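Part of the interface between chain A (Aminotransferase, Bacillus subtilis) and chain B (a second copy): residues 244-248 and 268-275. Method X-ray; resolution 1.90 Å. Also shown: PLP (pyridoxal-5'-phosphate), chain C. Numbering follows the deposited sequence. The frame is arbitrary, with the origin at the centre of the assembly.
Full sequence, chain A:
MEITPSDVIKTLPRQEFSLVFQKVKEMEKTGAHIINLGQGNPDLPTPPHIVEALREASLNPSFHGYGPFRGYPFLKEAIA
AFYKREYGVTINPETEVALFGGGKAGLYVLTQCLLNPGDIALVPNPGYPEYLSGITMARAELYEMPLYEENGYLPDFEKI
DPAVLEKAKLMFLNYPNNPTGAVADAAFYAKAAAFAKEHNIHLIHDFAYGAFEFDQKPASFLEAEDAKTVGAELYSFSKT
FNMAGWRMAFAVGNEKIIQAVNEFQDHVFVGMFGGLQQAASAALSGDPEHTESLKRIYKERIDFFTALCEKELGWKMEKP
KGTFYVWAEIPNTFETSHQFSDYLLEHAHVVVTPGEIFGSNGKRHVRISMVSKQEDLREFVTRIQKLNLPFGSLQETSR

Chain A, residues 244-248: AGWRM
Chain B 268-275: VFVGMFGG

The two stretches bury 300 Å² between them, counting both sides. The nearest CA pairs are A:Trp246 with B:Phe273 (4.6 Å) and A:Arg247 with B:Met272 (6.3 Å), so the chains run in opposite directions here.

A:Ala244 (-54/-37) is out of reach of the chain B stretch. Its O accepts a hydrogen bond from A:Arg247 NH1 at 3.0 Å.

The O of A:Gly245 (-78/-17) lies 3.2 Å from B:Phe273 CA in a CA-H...O contact, near the plane of the phenylalanine ring. Water 1 accepts from B:Gly274 N (2.7 Å) and weakly donates to A:Gly245 O (3.3 Å).

A:Trp246 (-84/-25) has chi1 m and chi2 58°; its CA-CB bond points sideways. Its five-membered ring meets the B:Phe273 ring obliquely, centroids 4.4 Å apart and planes at 33°. B:Phe273 CE1 lies over one face of the indole, and A:Trp246 CD2 over one face of the phenyl ring; the indole NE1 is satisfied elsewhere. B:Phe273 (-45/135, chi1 t, chi2 54°) is the N-cap residue before the helix starting at B:Gly274. Water 2 joins A:Trp246 O (2.9 Å) to B:Phe273 N (3.0 Å).

A:Arg247 turns to phi/psi 67/67 and points its CA-CB bond toward the chain B stretch. Chi1 to chi3 are all m; chi4 is 141°. Its CG packs 4.0 Å from B:Met272 CA. A:Arg247 NE gives a weak hydrogen bond to B:Phe269 O (3.3 Å, 122°). Water 4 links A:Arg247 NE (3.1 Å) to B:Phe269 O (2.5 Å) and B:Gly271 O (2.6 Å). The positive phi of B:Gly271 (78/-152) favours glycine. A:Arg247 NH1 and NH2 bind PLP O3P (3.0 Å) and O1P (2.7 Å), respectively. The long, charged side chain therefore serves both cofactor phosphate and partner backbone.

A:Met248 (-140/136; chi m, t, p) is buried but makes no contact with the chain B stretch.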

# COMPACT_ATOMS: atom_id res chain seq x y z
N ALA A 244 -2.82 14.19 -6.55
CA ALA A 244 -1.58 13.72 -5.94
C ALA A 244 -1.80 13.22 -4.49
O ALA A 244 -1.23 12.22 -4.10
CB ALA A 244 -0.50 14.79 -5.95
N GLY A 245 -2.68 13.88 -3.75
CA GLY A 245 -2.92 13.57 -2.34
C GLY A 245 -3.79 12.31 -2.17
O GLY A 245 -3.82 11.71 -1.14
N TRP A 246 -4.47 11.90 -3.23
CA TRP A 246 -5.45 10.91 -3.10
C TRP A 246 -4.80 9.52 -3.17
O TRP A 246 -5.36 8.57 -2.63
CB TRP A 246 -6.48 11.03 -4.18
CG TRP A 246 -7.31 12.27 -4.10
CD1 TRP A 246 -6.89 13.55 -4.14
CD2 TRP A 246 -8.75 12.32 -4.10
NE1 TRP A 246 -7.98 14.42 -4.08
CE2 TRP A 246 -9.13 13.68 -4.08
CE3 TRP A 246 -9.74 11.35 -4.12
CZ2 TRP A 246 -10.46 14.07 -4.05
CZ3 TRP A 246 -11.08 11.76 -4.08
CH2 TRP A 246 -11.41 13.11 -4.04
N ARG A 247 -3.64 9.43 -3.79
CA ARG A 247 -2.81 8.18 -3.83
C ARG A 247 -3.49 7.05 -4.63
O ARG A 247 -3.88 6.03 -4.08
CB ARG A 247 -2.44 7.70 -2.42
CG ARG A 247 -1.85 8.80 -1.50
CD ARG A 247 -0.78 9.60 -2.23
NE ARG A 247 0.31 8.75 -2.71
CZ ARG A 247 0.93 8.90 -3.87
NH1 ARG A 247 0.67 9.95 -4.63
NH2 ARG A 247 1.92 8.05 -4.23
N MET A 248 -3.63 7.26 -5.91
CA MET A 248 -4.36 6.36 -6.77
C MET A 248 -3.66 6.21 -8.08
O MET A 248 -3.16 7.21 -8.65
CB MET A 248 -5.78 6.82 -7.03
CG MET A 248 -6.58 7.11 -5.78
SD MET A 248 -8.35 7.37 -6.12
CE MET A 248 -8.67 5.64 -6.36
N VAL B 268 8.00 4.37 -1.04
CA VAL B 268 6.89 3.56 -1.58
C VAL B 268 5.51 4.25 -1.44
O VAL B 268 4.61 3.91 -2.18
CB VAL B 268 6.89 2.16 -0.97
CG1 VAL B 268 5.92 1.23 -1.67
CG2 VAL B 268 8.29 1.56 -1.08
N PHE B 269 5.38 5.30 -0.60
CA PHE B 269 4.06 5.87 -0.20
C PHE B 269 3.81 7.40 -0.22
O PHE B 269 3.02 7.93 -1.06
CB PHE B 269 3.63 5.27 1.16
CG PHE B 269 3.32 3.78 1.06
CD1 PHE B 269 2.61 3.27 -0.04
CD2 PHE B 269 3.71 2.91 2.03
CE1 PHE B 269 2.35 1.90 -0.16
CE2 PHE B 269 3.44 1.55 1.93
CZ PHE B 269 2.78 1.04 0.83
N VAL B 270 4.42 8.13 0.69
CA VAL B 270 3.99 9.51 0.94
C VAL B 270 2.62 9.64 1.66
O VAL B 270 1.83 10.61 1.40
CB VAL B 270 3.93 10.34 -0.37
N GLY B 271 2.35 8.70 2.60
CA GLY B 271 1.13 8.77 3.44
C GLY B 271 -0.10 8.31 2.66
O GLY B 271 0.02 7.42 1.80
N MET B 272 -1.26 8.84 3.04
CA MET B 272 -2.57 8.57 2.41
C MET B 272 -3.44 9.80 2.48
O MET B 272 -3.16 10.72 3.24
CB MET B 272 -3.32 7.46 3.14
CG MET B 272 -3.84 7.94 4.50
SD MET B 272 -4.09 6.71 5.76
CE MET B 272 -2.44 6.12 6.01
N PHE B 273 -4.52 9.80 1.71
CA PHE B 273 -5.38 10.97 1.53
C PHE B 273 -5.68 11.66 2.81
O PHE B 273 -6.05 11.04 3.77
CB PHE B 273 -6.71 10.57 0.88
CG PHE B 273 -7.62 11.70 0.55
CD1 PHE B 273 -7.18 12.79 -0.23
CD2 PHE B 273 -8.94 11.68 0.96
CE1 PHE B 273 -8.03 13.81 -0.55
CE2 PHE B 273 -9.80 12.71 0.62
CZ PHE B 273 -9.35 13.78 -0.13
N GLY B 274 -5.57 12.97 2.80
CA GLY B 274 -5.75 13.70 4.02
C GLY B 274 -7.16 13.60 4.57
O GLY B 274 -7.35 13.63 5.76
N GLY B 275 -8.15 13.47 3.69
CA GLY B 275 -9.51 13.18 4.14
C GLY B 275 -9.64 11.95 5.01
O GLY B 275 -10.38 11.97 5.96
N1 PLP C . 6.75 8.45 -12.13
C2 PLP C . 7.19 9.68 -12.44
C2A PLP C . 8.08 9.90 -13.61
C3 PLP C . 6.79 10.82 -11.62
O3 PLP C . 7.25 12.06 -11.93
C4 PLP C . 5.95 10.66 -10.44
C4A PLP C . 5.56 12.11 -9.86
C5 PLP C . 5.53 9.21 -10.19
C6 PLP C . 5.98 8.20 -11.07
C5A PLP C . 4.67 8.74 -9.05
O4P PLP C . 3.55 9.61 -8.89
P PLP C . 2.39 9.25 -7.85
O1P PLP C . 2.89 8.39 -6.75
O2P PLP C . 1.38 8.53 -8.72
O3P PLP C . 1.82 10.52 -7.35
O HOH W 1 -3.84 14.16 1.12
O HOH W 2 -5.32 7.46 0.06
O HOH W 3 2.35 5.47 -3.62
O HOH W 4 0.87 6.68 -0.52